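Local coordinates for protein cellulase (Clostridium cellulovorans, PDB 6UI3) that acts as a broad-specificity endoglucanase, probably cleaving cellulose and xylan-type polysaccharides, through the glycoside hydrolase family 5 TIM-barrel domain held in this chain, at residues L14-L19 / D214-V219; I192-Y197 / A207-P212; P235-T240 / T275-L280. All coordinates share one frame; numbering follows the deposited sequence.

Contact 1: residues L14-L19 / D214-V219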
ATOM      1  N   LEU A  14      20.684   1.788   0.658  1.00 11.72           N
ATOM      2  CA  LEU A  14      20.230   2.778  -0.311  1.00 10.54           C
ATOM      3  C   LEU A  14      19.508   3.935   0.369  1.00 10.13           C
ATOM      4  O   LEU A  14      18.799   3.757   1.357  1.00 10.27           O
ATOM      5  CB  LEU A  14      19.255   2.130  -1.292  1.00 11.68           C
ATOM      6  CG  LEU A  14      19.746   0.961  -2.151  1.00 12.74           C
ATOM      7  CD1 LEU A  14      18.660   0.521  -3.125  1.00 14.15           C
ATOM      8  CD2 LEU A  14      21.020   1.301  -2.915  1.00 15.05           C
ATOM      9  N   SER A  15      19.682   5.129  -0.174  1.00 10.32           N
ATOM     10  CA  SER A  15      18.823   6.238   0.192  1.00 10.75           C
ATOM     11  C   SER A  15      17.376   5.887  -0.151  1.00 10.01           C
ATOM     12  O   SER A  15      17.096   5.044  -1.012  1.00  9.49           O
ATOM     13  CB  SER A  15      19.239   7.475  -0.591  1.00 11.22           C
ATOM     14  OG  SER A  15      18.978   7.266  -1.962  1.00 10.98           O
ATOM     15  N   ALA A  16      16.442   6.551   0.526  1.00  9.59           N
ATOM     16  CA  ALA A  16      15.033   6.350   0.201  1.00  9.20           C
ATOM     17  C   ALA A  16      14.772   6.627  -1.274  1.00  9.40           C
ATOM     18  O   ALA A  16      14.005   5.909  -1.920  1.00  9.07           O
ATOM     19  CB  ALA A  16      14.141   7.243   1.063  1.00  9.31           C
ATOM     20  N   MET A  17      15.401   7.661  -1.831  1.00 10.06           N
ATOM     21  CA  MET A  17      15.193   7.954  -3.247  0.59 11.17           C
ATOM     22  C   MET A  17      15.651   6.792  -4.128  1.00 10.34           C
ATOM     23  O   MET A  17      14.951   6.418  -5.074  1.00 10.55           O
ATOM     24  CB  MET A  17      15.902   9.253  -3.632  0.59 13.98           C
ATOM     25  CG  MET A  17      15.309  10.507  -2.979  0.59 16.81           C
ATOM     26  SD  MET A  17      13.695  11.012  -3.621  0.59 18.94           S
ATOM     27  CE  MET A  17      14.199  11.929  -5.071  0.59 23.07           C
ATOM     28  N   ASP A  18      16.816   6.198  -3.827  1.00 10.38           N
ATOM     29  CA  ASP A  18      17.295   5.083  -4.644  1.00 10.53           C
ATOM     30  C   ASP A  18      16.438   3.833  -4.454  1.00 11.23           C
ATOM     31  O   ASP A  18      16.202   3.080  -5.405  1.00 11.60           O
ATOM     32  CB  ASP A  18      18.752   4.757  -4.310  1.00 11.11           C
ATOM     33  CG  ASP A  18      19.761   5.573  -5.105  1.00 14.60           C
ATOM     34  OD1 ASP A  18      19.385   6.274  -6.072  1.00 15.44           O
ATOM     35  OD2 ASP A  18      20.960   5.472  -4.758  1.00 14.70           O
ATOM     36  N   LEU A  19      15.979   3.576  -3.230  1.00  9.23           N
ATOM     37  CA  LEU A  19      15.128   2.412  -2.990  1.00  9.00           C
ATOM     38  C   LEU A  19      13.832   2.546  -3.775  1.00  9.56           C
ATOM     39  O   LEU A  19      13.423   1.625  -4.498  1.00  9.37           O
ATOM     40  CB  LEU A  19      14.889   2.268  -1.486  1.00 10.21           C
ATOM     41  CG  LEU A  19      14.383   0.970  -0.835  1.00 12.18           C
ATOM     42  CD1 LEU A  19      13.013   0.549  -1.374  1.00 12.90           C
ATOM     43  CD2 LEU A  19      15.448  -0.134  -0.939  1.00 14.40           C
ATOM     44  N   ASP A 214      12.971  12.051   9.756  1.00 10.10           N
ATOM     45  CA  ASP A 214      13.696  10.810   9.485  1.00  9.65           C
ATOM     46  C   ASP A 214      14.048  10.887   8.004  1.00  9.70           C
ATOM     47  O   ASP A 214      13.161  11.192   7.188  1.00 10.25           O
ATOM     48  CB  ASP A 214      12.827   9.586   9.775  1.00  9.92           C
ATOM     49  CG  ASP A 214      13.570   8.270   9.590  1.00 11.24           C
ATOM     50  OD1 ASP A 214      13.859   7.877   8.428  1.00  9.73           O
ATOM     51  OD2 ASP A 214      13.872   7.626  10.626  1.00 11.70           O
ATOM     52  N   PRO A 215      15.295  10.628   7.622  1.00  9.68           N
ATOM     53  CA  PRO A 215      15.710  10.845   6.228  1.00 10.17           C
ATOM     54  C   PRO A 215      15.414   9.683   5.293  1.00  9.82           C
ATOM     55  O   PRO A 215      15.796   9.768   4.115  1.00 10.73           O
ATOM     56  CB  PRO A 215      17.226  11.019   6.370  1.00 11.53           C
ATOM     57  CG  PRO A 215      17.568  10.085   7.521  1.00 10.79           C
ATOM     58  CD  PRO A 215      16.444  10.315   8.496  1.00  9.66           C
ATOM     59  N   ASN A 216      14.786   8.619   5.775  1.00  8.72           N
ATOM     60  CA  ASN A 216      14.579   7.391   5.013  1.00  8.00           C
ATOM     61  C   ASN A 216      13.134   6.935   5.091  1.00  7.89           C
ATOM     62  O   ASN A 216      12.829   5.795   5.445  1.00  7.85           O
ATOM     63  CB  ASN A 216      15.561   6.338   5.503  1.00  9.91           C
ATOM     64  CG  ASN A 216      15.585   5.115   4.631  1.00 11.24           C
ATOM     65  OD1 ASN A 216      15.180   5.139   3.465  1.00  9.94           O
ATOM     66  ND2 ASN A 216      16.082   4.022   5.192  1.00 12.19           N
ATOM     67  N   VAL A 217      12.230   7.842   4.734  1.00  8.52           N
ATOM     68  CA  VAL A 217      10.807   7.553   4.654  1.00  7.85           C
ATOM     69  C   VAL A 217      10.270   7.958   3.288  1.00  7.49           C
ATOM     70  O   VAL A 217      10.823   8.813   2.590  1.00  8.77           O
ATOM     71  CB  VAL A 217       9.988   8.239   5.778  1.00  8.73           C
ATOM     72  CG1 VAL A 217      10.396   7.730   7.152  1.00  8.94           C
ATOM     73  CG2 VAL A 217      10.134   9.764   5.735  1.00 10.14           C
ATOM     74  N   ALA A 218       9.151   7.348   2.926  1.00  7.48           N
ATOM     75  CA  ALA A 218       8.406   7.711   1.733  1.00  7.02           C
ATOM     76  C   ALA A 218       6.961   7.986   2.120  1.00  6.68           C
ATOM     77  O   ALA A 218       6.441   7.375   3.058  1.00  7.72           O
ATOM     78  CB  ALA A 218       8.419   6.575   0.703  1.00  8.40           C
ATOM     79  N   VAL A 219       6.306   8.901   1.407  1.00  6.38           N
ATOM     80  CA  VAL A 219       4.895   9.183   1.665  1.00  7.45           C
ATOM     81  C   VAL A 219       4.037   8.171   0.923  1.00  7.32           C
ATOM     82  O   VAL A 219       4.267   7.889  -0.261  1.00  8.66           O
ATOM     83  CB  VAL A 219       4.542  10.629   1.284  1.00  8.00           C
ATOM     84  CG1 VAL A 219       3.045  10.886   1.444  1.00  8.20           C
ATOM     85  CG2 VAL A 219       5.344  11.610   2.130  1.00 10.06           C
TER
HETATM   86  O   HOH W   1      16.055   3.084   1.831  1.00  9.26           O
HETATM   87  O   HOH W   2      17.491   8.423   2.544  0.99 12.85           O
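The backbones of 14-19 and 214-219 meet at one place. The CA atoms of Ala16 and Asn216 come within 4.9 Å of each other, and the chains diverge from there. On one side a loop turns into helix 16-21. On the other a loop enters strand 217-222. Ser15 is the N-cap of the helix: its OG accepts from Asp18 N at 3.0 Å, with an N-H...O angle of 160°. The opposite loop is shaped by an Asx turn, in which Asp214 OD1 uses its anti lone pair to take the N-H of Asn216 at 2.9 Å. The other carboxylate oxygen of Asp214 pairs with Arg181 of helix 163-182 in a salt bridge. The contact lies where strand 217-222 begins, at the end of the TIM barrel where the strands start (their N-terminal ends). The helix that precedes the first strand packs there against the entry to the sixth. Ala16 and Asn216 make the closest direct touch. The Ala16 methyl points at the second loop, and its CB lies 3.4 Å from Asn216 OD1. CG of Asn216 is anti to the backbone N (chi1 -170°), which carries the amide towards the helix start. Its ND2 turns to Lys189 O in a weak hydrogen bond. Polar atoms are joined across the gap by two waters. One donates to Leu14 O at 2.9 Å and to Asn216 OD1 at 2.8 Å. The other accepts from Ala16 N at 2.9 Å and donates to Pro215 O at 2.7 Å. It thus takes up an N-H of the first helical turn. Leu191 touches the side chains of both Ala16 and Asn216.

Contact 2: residues I192-Y197 / A207-P212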
ATOM      1  N   ILE A 192      10.615   3.124   5.401  1.00  6.80           N
ATOM      2  CA  ILE A 192       9.313   3.153   6.058  1.00  6.73           C
ATOM      3  C   ILE A 192       8.403   4.115   5.299  1.00  7.43           C
ATOM      4  O   ILE A 192       8.802   5.246   4.986  1.00  7.94           O
ATOM      5  CB  ILE A 192       9.423   3.563   7.540  1.00  7.59           C
ATOM      6  CG1 ILE A 192      10.354   2.610   8.296  1.00  7.92           C
ATOM      7  CG2 ILE A 192       8.034   3.589   8.188  1.00  7.62           C
ATOM      8  CD1 ILE A 192      10.789   3.114   9.664  1.00  9.81           C
ATOM      9  N   MET A 193       7.195   3.660   5.004  1.00  7.07           N
ATOM     10  CA  MET A 193       6.162   4.448   4.342  1.00  7.18           C
ATOM     11  C   MET A 193       5.226   5.040   5.391  1.00  7.10           C
ATOM     12  O   MET A 193       4.795   4.332   6.313  1.00  7.06           O
ATOM     13  CB  MET A 193       5.339   3.565   3.402  1.00  7.75           C
ATOM     14  CG  MET A 193       6.140   2.987   2.247  1.00  8.93           C
ATOM     15  SD  MET A 193       5.306   1.667   1.337  1.00  7.91           S
ATOM     16  CE  MET A 193       3.833   2.508   0.772  1.00  9.90           C
ATOM     17  N   VAL A 194       4.901   6.334   5.235  1.00  6.89           N
ATOM     18  CA  VAL A 194       4.037   7.043   6.149  1.00  6.61           C
ATOM     19  C   VAL A 194       2.907   7.695   5.351  1.00  6.75           C
ATOM     20  O   VAL A 194       3.173   8.437   4.397  1.00  6.71           O
ATOM     21  CB  VAL A 194       4.788   8.103   6.986  1.00  7.31           C
ATOM     22  CG1 VAL A 194       5.649   7.402   8.047  1.00  8.14           C
ATOM     23  CG2 VAL A 194       5.648   9.021   6.124  1.00  8.84           C
ATOM     24  N   PRO A 195       1.639   7.423   5.662  1.00  6.40           N
ATOM     25  CA  PRO A 195       0.531   7.994   4.893  1.00  7.39           C
ATOM     26  C   PRO A 195       0.108   9.372   5.385  1.00  7.00           C
ATOM     27  O   PRO A 195       0.302   9.732   6.548  1.00  7.07           O
ATOM     28  CB  PRO A 195      -0.601   6.990   5.169  1.00  7.18           C
ATOM     29  CG  PRO A 195      -0.357   6.571   6.565  1.00  7.29           C
ATOM     30  CD  PRO A 195       1.158   6.452   6.667  1.00  7.65           C
ATOM     31  N   THR A 196      -0.506  10.119   4.467  1.00  7.10           N
ATOM     32  CA  THR A 196      -1.377  11.230   4.831  1.00  7.31           C
ATOM     33  C   THR A 196      -2.684  10.663   5.418  1.00  7.00           C
ATOM     34  O   THR A 196      -2.939   9.451   5.408  1.00  7.05           O
ATOM     35  CB  THR A 196      -1.706  12.028   3.571  1.00  7.52           C
ATOM     36  OG1 THR A 196      -2.320  11.120   2.645  1.00  7.56           O
ATOM     37  CG2 THR A 196      -0.478  12.680   2.950  1.00  8.46           C
ATOM     38  N   TYR A 197      -3.552  11.556   5.894  1.00  7.17           N
ATOM     39  CA  TYR A 197      -4.870  11.159   6.383  1.00  7.56           C
ATOM     40  C   TYR A 197      -5.632  10.450   5.267  1.00  7.25           C
ATOM     41  O   TYR A 197      -5.720  10.964   4.148  1.00  7.04           O
ATOM     42  CB  TYR A 197      -5.609  12.421   6.859  1.00  8.24           C
ATOM     43  CG  TYR A 197      -6.973  12.182   7.469  1.00  8.28           C
ATOM     44  CD1 TYR A 197      -8.105  12.207   6.682  1.00  9.57           C
ATOM     45  CD2 TYR A 197      -7.140  11.975   8.832  1.00  8.05           C
ATOM     46  CE1 TYR A 197      -9.371  11.991   7.228  1.00  8.83           C
ATOM     47  CE2 TYR A 197      -8.399  11.760   9.382  1.00  8.86           C
ATOM     48  CZ  TYR A 197      -9.503  11.773   8.580  1.00  8.70           C
ATOM     49  OH  TYR A 197     -10.743  11.538   9.146  1.00 10.04           O
ATOM     50  N   ALA A 207      -1.308  19.055   2.609  1.00 11.13           N
ATOM     51  CA  ALA A 207      -0.791  20.228   3.302  1.00 12.56           C
ATOM     52  C   ALA A 207      -0.741  20.011   4.808  1.00 13.09           C
ATOM     53  O   ALA A 207       0.126  20.584   5.484  1.00 14.05           O
ATOM     54  CB  ALA A 207      -1.666  21.436   2.983  1.00 14.05           C
ATOM     55  N   GLY A 208      -1.673  19.235   5.351  1.00 11.24           N
ATOM     56  CA  GLY A 208      -1.719  18.958   6.776  1.00 10.85           C
ATOM     57  C   GLY A 208      -0.684  17.977   7.262  1.00  9.72           C
ATOM     58  O   GLY A 208      -0.469  17.855   8.472  1.00 10.68           O
ATOM     59  N   MET A 209      -0.048  17.265   6.345  1.00  9.68           N
ATOM     60  CA  MET A 209       0.948  16.256   6.671  0.58  9.58           C
ATOM     61  C   MET A 209       2.233  16.890   7.177  1.00  9.18           C
ATOM     62  O   MET A 209       2.735  17.836   6.580  1.00 10.11           O
ATOM     63  CB  MET A 209       1.273  15.521   5.366  0.58  9.74           C
ATOM     64  CG  MET A 209       2.275  14.423   5.477  0.58 10.12           C
ATOM     65  SD  MET A 209       1.577  13.065   6.444  0.58  8.84           S
ATOM     66  CE  MET A 209       2.845  11.827   6.150  0.58  9.36           C
ATOM     67  N   VAL A 210       2.785  16.343   8.247  1.00  9.09           N
ATOM     68  CA  VAL A 210       4.150  16.622   8.683  1.00  9.29           C
ATOM     69  C   VAL A 210       4.892  15.299   8.557  1.00  8.91           C
ATOM     70  O   VAL A 210       4.592  14.333   9.274  1.00  9.01           O
ATOM     71  CB  VAL A 210       4.213  17.171  10.112  1.00  9.85           C
ATOM     72  CG1 VAL A 210       5.678  17.330  10.563  1.00 11.81           C
ATOM     73  CG2 VAL A 210       3.491  18.500  10.192  1.00 11.52           C
ATOM     74  N   VAL A 211       5.804  15.218   7.602  1.00  9.14           N
ATOM     75  CA  VAL A 211       6.598  13.994   7.457  1.00  9.07           C
ATOM     76  C   VAL A 211       7.540  13.903   8.650  1.00  8.97           C
ATOM     77  O   VAL A 211       8.161  14.915   9.000  1.00  9.74           O
ATOM     78  CB  VAL A 211       7.383  14.030   6.142  1.00  9.88           C
ATOM     79  CG1 VAL A 211       8.156  12.742   5.959  1.00 11.37           C
ATOM     80  CG2 VAL A 211       6.435  14.244   4.949  1.00 10.52           C
ATOM     81  N   PRO A 212       7.664  12.754   9.314  1.00  7.96           N
ATOM     82  CA  PRO A 212       8.594  12.661  10.444  1.00  8.98           C
ATOM     83  C   PRO A 212      10.002  13.103  10.078  1.00  9.24           C
ATOM     84  O   PRO A 212      10.436  12.988   8.924  1.00 10.30           O
ATOM     85  CB  PRO A 212       8.556  11.174  10.809  1.00  9.28           C
ATOM     86  CG  PRO A 212       7.181  10.742  10.438  1.00  9.60           C
ATOM     87  CD  PRO A 212       6.881  11.512   9.150  1.00  8.80           C
TER
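The flat group at the centre is the peptide between Pro195 and Thr196. The methyl of Met209 lies over one face of it, with CE 3.3 Å from Pro195 O. The same oxygen also receives a weak hydrogen bond from Asn173 ND2 of helix 163-182. Pro195 points its CB away from 207-212. The Pro212 ring meets the strand with one corner: its CD and Val194 CG2 stand tip to tip at 4.1 Å.

Met209 reaches the strand with CG anti to its backbone N (chi1 -179°) and a bend at chi2 (68°). This is one of two deposited conformers. The bend brings SD to 3.8 Å from Thr196 CA, while CE lies 4.0 Å from Val194 CG2. The thioether crosses both Val194 and Thr196 at about a right angle. Thr196 offers its methyl, CG2, to SD at 4.1 Å. Its hydroxyl is bonded to Ser200 O instead. Val211 adds a looser apolar touch on Val194, and also touches Val219 of strand 217-222.

The contact is van der Waals packing, with the Met209 methyl against a peptide and against Val194, within one beta-alpha-beta unit of the TIM barrel. The chain leaves strand 192-195, forms the short helix 203-208, and runs back along the outside of the strand towards strand 217-222.

Contact 3: residues P235-T240 / T275-L280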
ATOM      1  N   PRO A 235     -24.342   2.153 -10.773  1.00  9.80           N
ATOM      2  CA  PRO A 235     -24.732   2.193 -12.182  1.00  9.95           C
ATOM      3  C   PRO A 235     -24.936   3.635 -12.630  1.00  9.47           C
ATOM      4  O   PRO A 235     -25.321   4.497 -11.840  1.00 10.40           O
ATOM      5  CB  PRO A 235     -26.037   1.397 -12.217  1.00 11.27           C
ATOM      6  CG  PRO A 235     -26.557   1.457 -10.812  1.00 12.99           C
ATOM      7  CD  PRO A 235     -25.367   1.517  -9.924  1.00 10.84           C
ATOM      8  N   GLY A 236     -24.685   3.887 -13.916  1.00  9.58           N
ATOM      9  CA  GLY A 236     -24.842   5.205 -14.495  1.00 10.79           C
ATOM     10  C   GLY A 236     -23.684   6.145 -14.291  1.00 10.69           C
ATOM     11  O   GLY A 236     -23.748   7.286 -14.765  1.00 12.23           O
ATOM     12  N   THR A 237     -22.644   5.722 -13.591  1.00  8.79           N
ATOM     13  CA  THR A 237     -21.466   6.548 -13.352  1.00  8.41           C
ATOM     14  C   THR A 237     -20.569   6.568 -14.586  1.00  8.99           C
ATOM     15  O   THR A 237     -20.730   5.772 -15.511  1.00  9.86           O
ATOM     16  CB  THR A 237     -20.710   6.039 -12.128  1.00  9.16           C
ATOM     17  OG1 THR A 237     -20.416   4.648 -12.295  1.00  9.71           O
ATOM     18  CG2 THR A 237     -21.519   6.277 -10.847  1.00 10.68           C
ATOM     19  N   PRO A 238     -19.594   7.474 -14.624  1.00  8.22           N
ATOM     20  CA  PRO A 238     -18.751   7.597 -15.823  1.00  9.21           C
ATOM     21  C   PRO A 238     -17.963   6.334 -16.133  1.00  8.58           C
ATOM     22  O   PRO A 238     -17.446   5.668 -15.235  1.00  8.82           O
ATOM     23  CB  PRO A 238     -17.806   8.757 -15.471  1.00 10.89           C
ATOM     24  CG  PRO A 238     -18.576   9.587 -14.507  1.00 11.47           C
ATOM     25  CD  PRO A 238     -19.383   8.591 -13.687  1.00  9.75           C
ATOM     26  N   THR A 239     -17.825   6.054 -17.436  1.00  9.22           N
ATOM     27  CA  THR A 239     -17.010   4.966 -17.947  1.00  9.33           C
ATOM     28  C   THR A 239     -15.909   5.419 -18.898  1.00  8.83           C
ATOM     29  O   THR A 239     -15.019   4.620 -19.195  1.00  9.27           O
ATOM     30  CB  THR A 239     -17.879   3.929 -18.677  1.00 10.45           C
ATOM     31  OG1 THR A 239     -18.460   4.508 -19.849  1.00 10.81           O
ATOM     32  CG2 THR A 239     -18.990   3.419 -17.794  1.00 11.05           C
ATOM     33  N   THR A 240     -15.960   6.646 -19.403  1.00  9.38           N
ATOM     34  CA  THR A 240     -15.010   7.123 -20.407  0.79  9.86           C
ATOM     35  C   THR A 240     -13.851   7.837 -19.726  1.00  9.59           C
ATOM     36  O   THR A 240     -14.057   8.674 -18.837  1.00 11.50           O
ATOM     37  CB  THR A 240     -15.707   8.073 -21.394  0.79 11.76           C
ATOM     38  OG1 THR A 240     -16.736   7.366 -22.099  0.79 13.69           O
ATOM     39  CG2 THR A 240     -14.713   8.670 -22.420  0.79 12.45           C
ATOM     40  N   THR A 275     -11.918   0.469 -11.785  1.00  7.97           N
ATOM     41  CA  THR A 275     -12.867  -0.630 -11.703  1.00  9.01           C
ATOM     42  C   THR A 275     -13.465  -0.963 -13.068  1.00  8.26           C
ATOM     43  O   THR A 275     -13.673  -0.092 -13.925  1.00  9.32           O
ATOM     44  CB  THR A 275     -13.934  -0.290 -10.647  1.00 10.31           C
ATOM     45  OG1 THR A 275     -14.669  -1.471 -10.318  1.00 12.73           O
ATOM     46  CG2 THR A 275     -14.898   0.803 -11.104  1.00 10.81           C
ATOM     47  N   ASP A 276     -13.747  -2.254 -13.268  1.00  9.29           N
ATOM     48  CA  ASP A 276     -14.288  -2.728 -14.538  1.00  9.38           C
ATOM     49  C   ASP A 276     -15.743  -2.290 -14.676  1.00 11.14           C
ATOM     50  O   ASP A 276     -16.614  -2.727 -13.913  1.00 12.16           O
ATOM     51  CB  ASP A 276     -14.187  -4.254 -14.619  1.00 10.30           C
ATOM     52  CG  ASP A 276     -14.410  -4.796 -16.007  1.00 10.73           C
ATOM     53  OD1 ASP A 276     -14.654  -4.005 -16.945  1.00 11.29           O
ATOM     54  OD2 ASP A 276     -14.365  -6.047 -16.150  1.00 13.47           O
ATOM     55  N   LYS A 277     -16.015  -1.467 -15.677  1.00  9.59           N
ATOM     56  CA  LYS A 277     -17.367  -1.091 -16.071  1.00  9.55           C
ATOM     57  C   LYS A 277     -17.616  -1.542 -17.508  1.00 10.46           C
ATOM     58  O   LYS A 277     -18.303  -0.868 -18.276  1.00 11.89           O
ATOM     59  CB  LYS A 277     -17.586   0.408 -15.888  1.00  9.92           C
ATOM     60  CG  LYS A 277     -17.384   0.882 -14.451  1.00  9.04           C
ATOM     61  CD  LYS A 277     -17.651   2.355 -14.282  1.00  9.23           C
ATOM     62  CE  LYS A 277     -17.271   2.844 -12.912  1.00  7.91           C
ATOM     63  NZ  LYS A 277     -17.674   4.268 -12.709  1.00  8.26           N
ATOM     64  N   ASP A 278     -17.019  -2.677 -17.885  1.00 10.41           N
ATOM     65  CA  ASP A 278     -17.113  -3.207 -19.248  1.00 12.07           C
ATOM     66  C   ASP A 278     -16.593  -2.195 -20.258  1.00 10.68           C
ATOM     67  O   ASP A 278     -17.146  -2.012 -21.344  1.00 11.91           O
ATOM     68  CB  ASP A 278     -18.526  -3.705 -19.542  1.00 18.92           C
ATOM     69  CG  ASP A 278     -18.987  -4.716 -18.501  1.00 30.42           C
ATOM     70  OD1 ASP A 278     -20.022  -4.479 -17.845  1.00 35.97           O
ATOM     71  OD2 ASP A 278     -18.268  -5.719 -18.291  1.00 33.20           O
ATOM     72  N   ASN A 279     -15.490  -1.555 -19.893  1.00  9.51           N
ATOM     73  CA  ASN A 279     -14.898  -0.426 -20.593  1.00  8.72           C
ATOM     74  C   ASN A 279     -13.408  -0.628 -20.766  1.00  8.30           C
ATOM     75  O   ASN A 279     -12.595   0.237 -20.425  1.00  8.44           O
ATOM     76  CB  ASN A 279     -15.194   0.876 -19.842  1.00  8.37           C
ATOM     77  CG  ASN A 279     -14.684   0.880 -18.396  1.00  8.05           C
ATOM     78  OD1 ASN A 279     -14.471  -0.165 -17.774  1.00  8.32           O
ATOM     79  ND2 ASN A 279     -14.513   2.081 -17.851  1.00  7.94           N
ATOM     80  N   LEU A 280     -13.026  -1.782 -21.334  1.00  8.78           N
ATOM     81  CA  LEU A 280     -11.624  -2.179 -21.379  1.00  9.15           C
ATOM     82  C   LEU A 280     -10.730  -1.103 -21.984  1.00  8.34           C
ATOM     83  O   LEU A 280      -9.662  -0.812 -21.446  1.00  8.49           O
ATOM     84  CB  LEU A 280     -11.461  -3.493 -22.146  1.00 10.19           C
ATOM     85  CG  LEU A 280     -10.010  -3.979 -22.255  1.00 12.55           C
ATOM     86  CD1 LEU A 280      -9.418  -4.319 -20.911  1.00 14.60           C
ATOM     87  CD2 LEU A 280      -9.938  -5.179 -23.201  1.00 14.83           C
TER
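Three hydrogen bonds cross between these two irregular loops. The ammonium group of Lys277 donates to Thr237 OG1, with NZ and OG1 2.8 Å apart. It also donates to Pro238 O, with NZ 2.9 Å from that oxygen, and this bond lies in the carbonyl plane. Asn228 O and Asn232 O bind the same NZ. Four oxygens therefore surround three N-H bonds, and these neutral acceptors would be expected to favour the charged form of the lysine. Thr237 OG1 also bonds to Ala234 O, which holds the hydroxyl in place. The third bond across the contact runs from Asn279 ND2 to Thr239 O at 2.9 Å. It is nearly straight, with an N-H...O angle of 172°. The donor is on a lone pair of the carbonyl, and the acceptor lies in the amide plane of Asn279.

Two bonds within 275-280 shape this loop, and one of them also holds the amide of Asn279. Asn279 OD1 accepts from Lys277 N at 2.9 Å, from above the carbonyl plane. The amide thus grips its own loop with one end and the other loop with the other. Asp276 OD1 takes Asp278 N at 2.9 Å in an Asx turn. Asp278 OD2 forms a salt bridge with Arg315.

Apolar contact follows the lysine chain. Lys277 CG is anti to the carbonyl carbon (chi1 -59°), and the chain beyond is fully extended. Thr239 lays its methyl obliquely on this stem, with CG2 3.8 Å from Lys277 CB.

The contact lies at the surface. Segment 235-240 belongs to the loop between helices 227-230 and 243-261. Segment 275-280 follows strand 267-272 and leads into helix 280-296, where Asn279 holds the N-cap position, though its side chain makes no capping bond.

Contacts 1 and 2 are neighbours, with centres 13 Å apart. They share the seam between strands 192-195 and 217-222, where Ala218 N probably bonds to Ile192 O (3.0 Å) and Ala218 O to Val194 N (2.9 Å). Val217 CG2 also packs on Val211 CG1 at 3.6 Å. Contact 3 stands apart: its centre is 37 Å from that of contact 1 and 32 Å from that of contact 2. Contacts 1 and 3 lie on opposite sides of the chain's centre. Contact 1 is at the N-terminal end of the barrel strands. Contact 3 joins loops that follow strands 217-222 and 267-272, at the end where family 5 enzymes carry their active site.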